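Local coordinates for protein Adhesin/hemolysin (Burkholderia pseudomallei 1026a, PDB 4G6V) that acts, here bound by its immunity protein CdiI, as the toxic tRNase component of a contact-dependent growth inhibition system directed at closely related neighbouring bacteria, at residues T49-L54 / S62-N67; K76-V81 / G166-I171; Y104-G109 / I130-A135; T117-V122 / Y151-L156. All coordinates share one frame; numbering follows the deposited sequence.

In the fold
From the N terminus, interaction 1 closes first: it folds the loop after strand 43-45 back onto helix 57-74, only a few residues further on. Interaction 2 opens after it and closes the longest loop, bringing the turn after that helix and the start of strand 79-82 to strand 168-171 at one edge of the sheet. Interactions 3 and 4 both fall within this span, and they cross, since their segments alternate along the chain. Interaction 3 pairs the end of strand 99-104 with strand 129-133; interaction 4 sets helix 111-123 against the loop before strand 159-162. Tyr104 packs on Lys121, linking interactions 3 and 4, while Arg65 touches Ala105 and Ala135 and links interactions 1 and 3.

Interaction 1. Residues T49-L54 / S62-N67; sequences TQIPPL and SLIREN
Thr49 and Asn67 pair through two hydrogen bonds, the carboxamide of Asn67 serving both polar ends of the threonine backbone. Thr49 N donates to Asn67 OD1 at 2.8 Å, and Asn67 ND2 returns a bond to Thr49 O at 2.7 Å; each donor lies in its acceptor's carbonyl plane, on a lone pair. Gln82 NE2 also reaches Asn67 OD1, which fixes the amide further. Thr49 OG1, beside its own backbone N (chi1 -70°), donates to Glu66 OE2 at 2.6 Å, meeting it on the syn side but 34° out of the carboxylate plane. The two side chains cross at about a right angle. Glu66 probably belongs to the active site of this PDDEXK-clan domain, as does Asp93, which its side chain touches; the bond from Thr49 restrains the carboxylate, consistent with a second-shell role. The other oxygen, OE1, forms a salt bridge with Lys69 of the CdiI chain, which also packs on Leu63 and Pro52.

Ile51 supplies the apolar half. Its CB lies 4.2 Å from Leu63 CD1, and CG2 meets that same methyl at 4.0 Å. CG1 comes against Leu63 CB at 3.5 Å, the two side chains sliding past each other in opposite directions. The tip, CD1, touches Leu63 CB as well and reaches Ile64 CD1, 3.4 Å away, where the isoleucines cross at about a right angle. Pro52 CD adds a contact with Leu63 CD1.

The loop after strand 43-45 thus lies on helix 57-74, tied to its surroundings by Asn83, just after strand 79-82, which bonds to Thr49 OG1, and by Tyr94 of strand 94-96, which bonds to Glu66 O.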
loop_
_atom_site.group_PDB
_atom_site.type_symbol
_atom_site.label_atom_id
_atom_site.label_comp_id
_atom_site.label_asym_id
_atom_site.label_seq_id
_atom_site.Cartn_x
_atom_site.Cartn_y
_atom_site.Cartn_z
ATOM N N THR A 49 -16.331 -3.003 -0.424
ATOM C CA THR A 49 -15.382 -3.948 0.170
ATOM C C THR A 49 -15.876 -4.611 1.477
ATOM O O THR A 49 -16.263 -3.935 2.432
ATOM C CB THR A 49 -14.031 -3.263 0.432
ATOM O OG1 THR A 49 -13.381 -2.980 -0.814
ATOM C CG2 THR A 49 -13.151 -4.162 1.279
ATOM N N GLN A 50 -15.855 -5.939 1.519
ATOM C CA GLN A 50 -16.265 -6.645 2.733
ATOM C C GLN A 50 -15.059 -6.932 3.637
ATOM O O GLN A 50 -14.086 -7.562 3.225
ATOM C CB GLN A 50 -16.994 -7.939 2.386
ATOM C CG GLN A 50 -18.308 -7.690 1.689
ATOM C CD GLN A 50 -19.061 -8.969 1.368
ATOM O OE1 GLN A 50 -18.485 -10.072 1.413
ATOM N NE2 GLN A 50 -20.367 -8.830 1.041
ATOM N N ILE A 51 -15.138 -6.453 4.872
ATOM C CA ILE A 51 -14.040 -6.549 5.819
ATOM C C ILE A 51 -14.182 -7.837 6.600
ATOM O O ILE A 51 -15.202 -8.039 7.237
ATOM C CB ILE A 51 -14.046 -5.331 6.755
ATOM C CG1 ILE A 51 -14.028 -4.060 5.900
ATOM C CG2 ILE A 51 -12.877 -5.389 7.776
ATOM C CD1 ILE A 51 -14.093 -2.805 6.676
ATOM N N PRO A 52 -13.172 -8.727 6.518
ATOM C CA PRO A 52 -13.184 -10.010 7.227
ATOM C C PRO A 52 -13.143 -9.783 8.736
ATOM O O PRO A 52 -12.315 -8.996 9.211
ATOM C CB PRO A 52 -11.887 -10.691 6.758
ATOM C CG PRO A 52 -11.540 -10.002 5.479
ATOM C CD PRO A 52 -11.960 -8.582 5.690
ATOM N N PRO A 53 -14.024 -10.476 9.478
ATOM C CA PRO A 53 -14.226 -10.335 10.919
ATOM C C PRO A 53 -12.908 -10.358 11.698
ATOM O O PRO A 53 -12.728 -9.575 12.634
ATOM C CB PRO A 53 -15.040 -11.580 11.273
ATOM C CG PRO A 53 -15.659 -12.026 10.016
ATOM C CD PRO A 53 -14.767 -11.620 8.920
ATOM N N LEU A 54 -11.997 -11.252 11.320
ATOM C CA LEU A 54 -10.769 -11.445 12.098
ATOM C C LEU A 54 -9.698 -10.371 11.895
ATOM O O LEU A 54 -8.803 -10.244 12.723
ATOM C CB LEU A 54 -10.188 -12.852 11.909
ATOM C CG LEU A 54 -11.042 -13.922 12.599
ATOM C CD1 LEU A 54 -10.493 -15.311 12.384
ATOM C CD2 LEU A 54 -11.176 -13.633 14.066
ATOM N N SER A 62 -8.133 0.519 7.501
ATOM C CA SER A 62 -7.787 0.810 6.099
ATOM C C SER A 62 -8.904 0.420 5.138
ATOM O O SER A 62 -9.140 1.128 4.174
ATOM C CB SER A 62 -6.461 0.168 5.655
ATOM O OG SER A 62 -5.348 0.879 6.176
ATOM N N LEU A 63 -9.582 -0.696 5.392
ATOM C CA LEU A 63 -10.733 -1.074 4.571
ATOM C C LEU A 63 -11.934 -0.119 4.780
ATOM O O LEU A 63 -12.585 0.272 3.822
ATOM C CB LEU A 63 -11.125 -2.545 4.792
ATOM C CG LEU A 63 -10.007 -3.554 4.501
ATOM C CD1 LEU A 63 -10.523 -4.968 4.558
ATOM C CD2 LEU A 63 -9.344 -3.292 3.142
ATOM N N ILE A 64 -12.213 0.265 6.025
ATOM C CA ILE A 64 -13.231 1.275 6.293
ATOM C C ILE A 64 -12.969 2.485 5.413
ATOM O O ILE A 64 -13.824 2.897 4.630
ATOM C CB ILE A 64 -13.259 1.740 7.795
ATOM C CG1 ILE A 64 -13.756 0.629 8.714
ATOM C CG2 ILE A 64 -14.208 2.901 7.988
ATOM C CD1 ILE A 64 -15.072 0.067 8.280
ATOM N N ARG A 65 -11.778 3.054 5.532
ATOM C CA ARG A 65 -11.465 4.287 4.811
ATOM C C ARG A 65 -11.574 4.188 3.284
ATOM O O ARG A 65 -11.859 5.182 2.608
ATOM C CB ARG A 65 -10.099 4.796 5.227
ATOM C CG ARG A 65 -10.028 5.082 6.709
ATOM C CD ARG A 65 -10.534 6.462 6.963
ATOM N NE ARG A 65 -10.398 6.835 8.361
ATOM C CZ ARG A 65 -11.378 6.749 9.251
ATOM N NH1 ARG A 65 -12.568 6.296 8.882
ATOM N NH2 ARG A 65 -11.166 7.117 10.511
ATOM N N GLU A 66 -11.357 2.990 2.747
ATOM C CA GLU A 66 -11.526 2.738 1.319
ATOM C C GLU A 66 -13.015 2.794 0.936
ATOM O O GLU A 66 -13.409 3.460 -0.024
ATOM C CB GLU A 66 -10.934 1.380 0.935
ATOM C CG GLU A 66 -11.089 1.047 -0.536
ATOM C CD GLU A 66 -11.289 -0.437 -0.785
ATOM O OE1 GLU A 66 -10.522 -1.228 -0.208
ATOM O OE2 GLU A 66 -12.202 -0.811 -1.565
ATOM N N ASN A 67 -13.852 2.092 1.687
ATOM C CA ASN A 67 -15.279 2.159 1.431
ATOM C C ASN A 67 -15.793 3.584 1.603
ATOM O O ASN A 67 -16.661 4.031 0.855
ATOM C CB ASN A 67 -16.041 1.161 2.304
ATOM C CG ASN A 67 -16.008 -0.257 1.724
ATOM O OD1 ASN A 67 -15.628 -0.466 0.566
ATOM N ND2 ASN A 67 -16.408 -1.230 2.526
#

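Interaction 2. Residues K76-V81 / G166-I171; sequences KGYDVV and GNITII
This is a small surface contact, mostly between side chains, where Lys76 and Tyr78 meet Gly166, in the turn before strand 168-171, and Ile168 and Ile170 on that strand. The two backbones stay well apart: the nearest CA atoms, those of Lys76 and Ile168, are 8.3 Å from each other. Tyr78 bridges through its hydroxyl. It meets Ile170 tip to tip, OH lying 3.7 Å from Ile170 CD1, while it slides past Ile168 in the opposite direction and brings OH to 3.9 Å from Ile168 CG2. With CG anti to the carbonyl carbon (chi1 -60°), the ring starts out beside the backbone N of Tyr78.

The mixed sheet of this PDDEXK-clan domain places strands 94-96, 99-104, 129-133 and 159-162 between 79-82 and strand 168-171 at one edge of the sheet, so the contact is not strand pairing. The two ends come together over helix 57-74, whose Leu73 touches both Tyr78 and Ile168. That helix finishes in a Schellman motif at Gly77, which carries a positive phi.

Lys76, just before Gly77, bends at its second and fourth torsions and runs past Ile168 in the opposite direction, its CG 4.0 Å from Ile168 CG1. Farther out, Lys76 CE comes within 3.5 Å of Gly166 O. Ile168 also packs on Ile160 and Ile162 of strand 159-162.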
loop_
_atom_site.group_PDB
_atom_site.type_symbol
_atom_site.label_atom_id
_atom_site.label_comp_id
_atom_site.label_asym_id
_atom_site.label_seq_id
_atom_site.Cartn_x
_atom_site.Cartn_y
_atom_site.Cartn_z
ATOM N N LYS A 76 -19.446 13.776 -4.563
ATOM C CA LYS A 76 -18.805 15.000 -5.033
ATOM C C LYS A 76 -18.884 15.111 -6.553
ATOM O O LYS A 76 -18.433 16.101 -7.141
ATOM C CB LYS A 76 -17.354 15.076 -4.566
ATOM C CG LYS A 76 -17.205 15.382 -3.084
ATOM C CD LYS A 76 -17.546 16.831 -2.779
ATOM C CE LYS A 76 -17.351 17.135 -1.296
ATOM N NZ LYS A 76 -16.936 18.548 -1.031
ATOM N N GLY A 77 -19.462 14.092 -7.183
ATOM C CA GLY A 77 -19.704 14.130 -8.611
ATOM C C GLY A 77 -18.900 13.160 -9.452
ATOM O O GLY A 77 -19.019 13.169 -10.678
ATOM N N TYR A 78 -18.067 12.329 -8.832
ATOM C CA TYR A 78 -17.339 11.327 -9.612
ATOM C C TYR A 78 -18.190 10.091 -9.821
ATOM O O TYR A 78 -19.067 9.773 -9.011
ATOM C CB TYR A 78 -16.032 10.934 -8.937
ATOM C CG TYR A 78 -15.090 12.083 -8.753
ATOM C CD1 TYR A 78 -14.040 12.288 -9.627
ATOM C CD2 TYR A 78 -15.252 12.968 -7.695
ATOM C CE1 TYR A 78 -13.170 13.348 -9.446
ATOM C CE2 TYR A 78 -14.390 14.026 -7.506
ATOM C CZ TYR A 78 -13.355 14.219 -8.384
ATOM O OH TYR A 78 -12.506 15.283 -8.183
ATOM N N ASP A 79 -17.938 9.397 -10.917
ATOM C CA ASP A 79 -18.570 8.109 -11.123
ATOM C C ASP A 79 -17.601 7.071 -10.592
ATOM O O ASP A 79 -16.508 6.892 -11.141
ATOM C CB ASP A 79 -18.874 7.896 -12.602
ATOM C CG ASP A 79 -19.848 8.946 -13.147
ATOM O OD1 ASP A 79 -20.953 9.110 -12.562
ATOM O OD2 ASP A 79 -19.504 9.623 -14.140
ATOM N N VAL A 80 -17.992 6.413 -9.504
ATOM C CA VAL A 80 -17.100 5.502 -8.810
ATOM C C VAL A 80 -17.550 4.049 -8.885
ATOM O O VAL A 80 -18.657 3.711 -8.438
ATOM C CB VAL A 80 -16.949 5.890 -7.324
ATOM C CG1 VAL A 80 -16.054 4.890 -6.625
ATOM C CG2 VAL A 80 -16.379 7.302 -7.182
ATOM N N VAL A 81 -16.693 3.187 -9.439
ATOM C CA VAL A 81 -16.923 1.741 -9.355
ATOM C C VAL A 81 -15.952 1.043 -8.409
ATOM O O VAL A 81 -14.730 1.061 -8.612
ATOM C CB VAL A 81 -16.834 1.056 -10.725
ATOM C CG1 VAL A 81 -17.277 -0.424 -10.628
ATOM C CG2 VAL A 81 -17.628 1.832 -11.753
ATOM N N GLY A 166 -13.600 16.346 4.335
ATOM C CA GLY A 166 -14.193 15.876 3.094
ATOM C C GLY A 166 -14.012 16.805 1.891
ATOM O O GLY A 166 -14.709 16.676 0.876
ATOM N N ASN A 167 -13.085 17.751 1.997
ATOM C CA ASN A 167 -12.732 18.612 0.858
ATOM C C ASN A 167 -11.773 17.951 -0.133
ATOM O O ASN A 167 -10.709 17.444 0.252
ATOM C CB ASN A 167 -12.105 19.923 1.338
ATOM C CG ASN A 167 -13.025 20.703 2.237
ATOM O OD1 ASN A 167 -14.212 20.858 1.934
ATOM N ND2 ASN A 167 -12.493 21.182 3.368
ATOM N N ILE A 168 -12.142 17.981 -1.409
ATOM C CA ILE A 168 -11.301 17.407 -2.449
ATOM C C ILE A 168 -10.357 18.431 -3.072
ATOM O O ILE A 168 -10.791 19.483 -3.560
ATOM C CB ILE A 168 -12.133 16.780 -3.591
ATOM C CG1 ILE A 168 -13.230 15.873 -3.040
ATOM C CG2 ILE A 168 -11.228 16.017 -4.527
ATOM C CD1 ILE A 168 -12.716 14.867 -2.056
ATOM N N THR A 169 -9.067 18.116 -3.038
ATOM C CA THR A 169 -8.092 18.770 -3.908
ATOM C C THR A 169 -7.487 17.771 -4.902
ATOM O O THR A 169 -7.414 16.569 -4.631
ATOM C CB THR A 169 -6.939 19.473 -3.126
ATOM O OG1 THR A 169 -6.188 18.510 -2.378
ATOM C CG2 THR A 169 -7.484 20.546 -2.201
ATOM N N ILE A 170 -7.037 18.284 -6.044
ATOM C CA ILE A 170 -6.436 17.456 -7.077
ATOM C C ILE A 170 -4.967 17.795 -7.280
ATOM O O ILE A 170 -4.586 18.966 -7.303
ATOM C CB ILE A 170 -7.167 17.633 -8.415
ATOM C CG1 ILE A 170 -8.631 17.227 -8.284
ATOM C CG2 ILE A 170 -6.510 16.803 -9.489
ATOM C CD1 ILE A 170 -8.810 15.751 -8.136
ATOM N N ILE A 171 -4.147 16.758 -7.410
ATOM C CA ILE A 171 -2.761 16.906 -7.832
ATOM C C ILE A 171 -2.586 16.120 -9.122
ATOM O O ILE A 171 -2.636 14.877 -9.105
ATOM C CB ILE A 171 -1.799 16.340 -6.821
ATOM C CG1 ILE A 171 -2.062 16.961 -5.449
ATOM C CG2 ILE A 171 -0.399 16.615 -7.266
ATOM C CD1 ILE A 171 -1.288 16.320 -4.273
#

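Interaction 3. Residues Y104-G109 / I130-A135; sequences YAPATG and IVVNLA
Tyr104 and Val132 form a parallel beta bridge with their CA atoms 5.0 Å apart, gripped by two backbone hydrogen bonds: Tyr104 N to Val131 O at 2.8 Å, and Asn133 N to Tyr104 O at 3.0 Å. The first runs nearly along the C=O axis of Val131, and the second comes in tilted from the carbonyl plane. Tyr104 O also takes a CA-H...O contact from Val132, and Asn133 O takes one from Ala105 CA, which carries the pairing a step beyond the bridge.

The side chains of Tyr104 and Val132 lie on the same face of the sheet. In Tyr104, CG anti to the backbone N (chi1 163°) sets the root of the ring beside the carbonyl carbon. CB of Tyr104 meets Ile130 CG2 at 3.9 Å, whereas its ring is approached obliquely by Val132 CG2. Pro106 folds back over the ring: its CD sits over the centre of one face, 3.9 Å above the plane.

The arrangement belongs to the beta-alpha-beta unit of the PDDEXK-type core, in which strand 99-104 leads through helix 111-123 to its parallel neighbour 129-133. That helix covers the same side, with Ile114 on Tyr104 and Pro106. Lys121, probably an active-site residue, packs beside Tyr104.

Pro106 also touches Val132 and Leu134. CD is 4.0 Å from Val132 CG1, the two side chains crossing at about a right angle, and CG is 4.0 Å from Leu134 CD2. At the end of the strand, Asn133 OD1 accepts from Ala135 N at 3.2 Å in an Asx turn. Ala107 N donates to Glu98 OE2 of the CdiI chain.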
loop_
_atom_site.group_PDB
_atom_site.type_symbol
_atom_site.label_atom_id
_atom_site.label_comp_id
_atom_site.label_asym_id
_atom_site.label_seq_id
_atom_site.Cartn_x
_atom_site.Cartn_y
_atom_site.Cartn_z
ATOM N N TYR A 104 -5.337 5.095 -0.381
ATOM C CA TYR A 104 -4.236 5.058 0.578
ATOM C C TYR A 104 -4.569 5.987 1.742
ATOM O O TYR A 104 -4.765 7.198 1.567
ATOM C CB TYR A 104 -2.912 5.428 -0.103
ATOM C CG TYR A 104 -1.783 5.818 0.814
ATOM C CD1 TYR A 104 -1.464 5.063 1.941
ATOM C CD2 TYR A 104 -1.015 6.937 0.543
ATOM C CE1 TYR A 104 -0.419 5.438 2.781
ATOM C CE2 TYR A 104 0.046 7.309 1.367
ATOM C CZ TYR A 104 0.342 6.563 2.480
ATOM O OH TYR A 104 1.413 6.952 3.280
ATOM N N ALA A 105 -4.679 5.403 2.926
ATOM C CA ALA A 105 -5.201 6.142 4.065
ATOM C C ALA A 105 -4.159 6.230 5.168
ATOM O O ALA A 105 -4.257 5.540 6.166
ATOM C CB ALA A 105 -6.488 5.507 4.566
ATOM N N PRO A 106 -3.164 7.103 4.976
ATOM C CA PRO A 106 -2.029 7.229 5.887
ATOM C C PRO A 106 -2.483 7.550 7.301
ATOM O O PRO A 106 -3.371 8.388 7.484
ATOM C CB PRO A 106 -1.243 8.413 5.303
ATOM C CG PRO A 106 -2.269 9.213 4.563
ATOM C CD PRO A 106 -3.158 8.163 3.948
ATOM N N ALA A 107 -1.902 6.861 8.281
ATOM C CA ALA A 107 -2.142 7.183 9.677
ATOM C C ALA A 107 -0.964 8.019 10.158
ATOM O O ALA A 107 -1.086 8.803 11.108
ATOM C CB ALA A 107 -2.287 5.925 10.501
ATOM N N THR A 108 0.175 7.846 9.488
ATOM C CA THR A 108 1.345 8.660 9.754
ATOM C C THR A 108 1.049 10.107 9.379
ATOM O O THR A 108 0.221 10.384 8.484
ATOM C CB THR A 108 2.573 8.183 8.937
ATOM O OG1 THR A 108 3.691 9.036 9.209
ATOM C CG2 THR A 108 2.307 8.237 7.430
ATOM N N GLY A 109 1.738 11.023 10.059
ATOM C CA GLY A 109 1.731 12.426 9.687
ATOM C C GLY A 109 3.022 12.876 9.014
ATOM O O GLY A 109 3.171 14.048 8.696
ATOM N N ILE A 130 -3.930 7.558 -7.305
ATOM C CA ILE A 130 -4.103 7.311 -5.884
ATOM C C ILE A 130 -5.100 8.271 -5.258
ATOM O O ILE A 130 -4.977 9.492 -5.419
ATOM C CB ILE A 130 -2.794 7.533 -5.115
ATOM C CG1 ILE A 130 -1.587 6.968 -5.866
ATOM C CG2 ILE A 130 -2.937 6.987 -3.706
ATOM C CD1 ILE A 130 -1.319 5.516 -5.615
ATOM N N VAL A 131 -6.077 7.720 -4.543
ATOM C CA VAL A 131 -6.879 8.528 -3.623
ATOM C C VAL A 131 -6.166 8.532 -2.276
ATOM O O VAL A 131 -5.891 7.462 -1.690
ATOM C CB VAL A 131 -8.304 7.983 -3.429
ATOM C CG1 VAL A 131 -9.004 8.761 -2.336
ATOM C CG2 VAL A 131 -9.096 8.030 -4.729
ATOM N N VAL A 132 -5.818 9.726 -1.804
ATOM C CA VAL A 132 -5.180 9.840 -0.506
ATOM C C VAL A 132 -6.148 10.448 0.483
ATOM O O VAL A 132 -6.469 11.628 0.388
ATOM C CB VAL A 132 -3.954 10.725 -0.523
ATOM C CG1 VAL A 132 -3.373 10.798 0.914
ATOM C CG2 VAL A 132 -2.910 10.212 -1.541
ATOM N N ASN A 133 -6.578 9.630 1.440
ATOM C CA ASN A 133 -7.586 9.990 2.427
ATOM C C ASN A 133 -6.956 10.353 3.763
ATOM O O ASN A 133 -6.411 9.476 4.473
ATOM C CB ASN A 133 -8.522 8.808 2.610
ATOM C CG ASN A 133 -9.759 9.163 3.382
ATOM O OD1 ASN A 133 -9.778 10.126 4.155
ATOM N ND2 ASN A 133 -10.813 8.373 3.189
ATOM N N LEU A 134 -7.038 11.635 4.119
ATOM C CA LEU A 134 -6.356 12.134 5.324
ATOM C C LEU A 134 -7.143 11.997 6.649
ATOM O O LEU A 134 -6.821 12.669 7.629
ATOM C CB LEU A 134 -5.870 13.579 5.128
ATOM C CG LEU A 134 -4.893 13.846 3.968
ATOM C CD1 LEU A 134 -4.395 15.281 3.994
ATOM C CD2 LEU A 134 -3.702 12.886 3.979
ATOM N N ALA A 135 -8.154 11.125 6.679
ATOM C CA ALA A 135 -8.985 10.916 7.879
ATOM C C ALA A 135 -8.168 10.763 9.163
ATOM O O ALA A 135 -8.428 11.439 10.152
ATOM C CB ALA A 135 -9.902 9.705 7.693
#

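Interaction 4. Residues T117-V122 / Y151-L156; sequences TISNKV and YPIPGL
Ile118, Ser119 and Val122 of helix 111-123 pack on a type II beta turn, Ile153 to Leu156, in the loop that leads into strand 159-162 of the PDDEXK-type sheet. The turn is closed by its own bond from Leu156 N to Ile153 O, with Gly155 at its positive-phi position; no hydrogen bond joins it to the helix. Lys121 of the same helix, probably an active-site residue, forms salt bridges with Asp4 and Asp96 of the CdiI chain.

Apolar side chains make one group. Ile118 CG2 meets two methyls, 4.1 Å from Ile153 CD1 and 4.2 Å from Leu156 CD1, and Ile118 crosses Ile153 at about a right angle. Leu156 CD1 also meets Val122 CG2 at 4.2 Å, so this one methyl touches both Ile118 and Val122.

A second group joins side chains to polar or backbone atoms. Ile153 CG2, anti to its own backbone N, rests on Ser119, 3.4 Å from CA and 3.5 Å from OG.

Val122 CG1 presses on the turn backbone, 3.8 Å from Gly155 C and 3.4 Å from Pro154 O.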
loop_
_atom_site.group_PDB
_atom_site.type_symbol
_atom_site.label_atom_id
_atom_site.label_comp_id
_atom_site.label_asym_id
_atom_site.label_seq_id
_atom_site.Cartn_x
_atom_site.Cartn_y
_atom_site.Cartn_z
ATOM N N THR A 117 6.118 6.451 0.422
ATOM C CA THR A 117 5.229 5.308 0.441
ATOM C C THR A 117 4.509 5.219 -0.884
ATOM O O THR A 117 4.512 4.180 -1.532
ATOM C CB THR A 117 4.257 5.403 1.666
ATOM O OG1 THR A 117 5.042 5.342 2.863
ATOM C CG2 THR A 117 3.229 4.276 1.682
ATOM N N ILE A 118 3.902 6.326 -1.283
ATOM C CA ILE A 118 3.269 6.432 -2.581
ATOM C C ILE A 118 4.235 6.027 -3.690
ATOM O O ILE A 118 3.926 5.161 -4.524
ATOM C CB ILE A 118 2.839 7.877 -2.852
ATOM C CG1 ILE A 118 1.515 8.172 -2.150
ATOM C CG2 ILE A 118 2.667 8.103 -4.352
ATOM C CD1 ILE A 118 1.258 9.649 -1.942
ATOM N N SER A 119 5.395 6.679 -3.711
ATOM C CA SER A 119 6.427 6.392 -4.710
ATOM C C SER A 119 6.629 4.886 -4.878
ATOM O O SER A 119 6.561 4.365 -6.003
ATOM C CB SER A 119 7.746 7.065 -4.327
ATOM O OG SER A 119 8.665 6.999 -5.397
ATOM N N ASN A 120 6.835 4.187 -3.753
ATOM C CA ASN A 120 7.025 2.737 -3.789
ATOM C C ASN A 120 5.800 1.890 -4.126
ATOM O O ASN A 120 5.921 0.845 -4.778
ATOM C CB ASN A 120 7.728 2.250 -2.539
ATOM C CG ASN A 120 9.192 2.647 -2.525
ATOM O OD1 ASN A 120 10.017 2.066 -3.244
ATOM N ND2 ASN A 120 9.520 3.672 -1.749
ATOM N N LYS A 121 4.628 2.352 -3.703
ATOM C CA LYS A 121 3.388 1.739 -4.133
ATOM C C LYS A 121 3.322 1.783 -5.654
ATOM O O LYS A 121 2.839 0.853 -6.287
ATOM C CB LYS A 121 2.181 2.461 -3.528
ATOM C CG LYS A 121 1.742 1.919 -2.199
ATOM C CD LYS A 121 0.914 2.939 -1.455
ATOM C CE LYS A 121 0.420 2.431 -0.098
ATOM N NZ LYS A 121 -0.419 1.195 -0.198
ATOM N N VAL A 122 3.811 2.874 -6.232
ATOM C CA VAL A 122 3.912 2.978 -7.685
ATOM C C VAL A 122 5.021 2.085 -8.257
ATOM O O VAL A 122 4.736 1.188 -9.051
ATOM C CB VAL A 122 4.095 4.438 -8.151
ATOM C CG1 VAL A 122 4.406 4.505 -9.676
ATOM C CG2 VAL A 122 2.852 5.258 -7.781
ATOM N N TYR A 151 9.482 17.131 -5.869
ATOM C CA TYR A 151 10.174 15.877 -6.117
ATOM C C TYR A 151 9.261 14.947 -6.900
ATOM O O TYR A 151 8.626 14.065 -6.344
ATOM C CB TYR A 151 10.609 15.231 -4.789
ATOM C CG TYR A 151 11.513 16.115 -3.953
ATOM C CD1 TYR A 151 10.997 16.928 -2.943
ATOM C CD2 TYR A 151 12.883 16.160 -4.191
ATOM C CE1 TYR A 151 11.833 17.752 -2.181
ATOM C CE2 TYR A 151 13.726 16.979 -3.440
ATOM C CZ TYR A 151 13.201 17.773 -2.441
ATOM O OH TYR A 151 14.048 18.588 -1.715
ATOM N N PRO A 152 9.179 15.147 -8.213
ATOM C CA PRO A 152 8.223 14.299 -8.933
ATOM C C PRO A 152 8.470 12.813 -8.668
ATOM O O PRO A 152 9.593 12.372 -8.387
ATOM C CB PRO A 152 8.478 14.659 -10.403
ATOM C CG PRO A 152 8.988 16.076 -10.347
ATOM C CD PRO A 152 9.849 16.112 -9.101
ATOM N N ILE A 153 7.403 12.041 -8.746
ATOM C CA ILE A 153 7.468 10.629 -8.445
ATOM C C ILE A 153 7.249 9.867 -9.741
ATOM O O ILE A 153 6.163 9.917 -10.327
ATOM C CB ILE A 153 6.399 10.274 -7.392
ATOM C CG1 ILE A 153 6.718 10.958 -6.067
ATOM C CG2 ILE A 153 6.263 8.772 -7.171
ATOM C CD1 ILE A 153 5.589 10.858 -5.072
ATOM N N PRO A 154 8.289 9.179 -10.222
ATOM C CA PRO A 154 8.142 8.496 -11.518
ATOM C C PRO A 154 6.941 7.557 -11.518
ATOM O O PRO A 154 6.715 6.843 -10.547
ATOM C CB PRO A 154 9.445 7.701 -11.654
ATOM C CG PRO A 154 10.464 8.508 -10.873
ATOM C CD PRO A 154 9.666 9.110 -9.698
ATOM N N GLY A 155 6.160 7.604 -12.596
ATOM C CA GLY A 155 5.055 6.687 -12.815
ATOM C C GLY A 155 3.742 7.171 -12.254
ATOM O O GLY A 155 2.673 6.652 -12.621
ATOM N N LEU A 156 3.817 8.169 -11.375
ATOM C CA LEU A 156 2.645 8.605 -10.611
ATOM C C LEU A 156 1.600 9.280 -11.499
ATOM O O LEU A 156 1.931 10.154 -12.296
ATOM C CB LEU A 156 3.053 9.516 -9.428
ATOM C CG LEU A 156 1.907 10.102 -8.595
ATOM C CD1 LEU A 156 0.985 8.985 -8.086
ATOM C CD2 LEU A 156 2.412 10.972 -7.455
#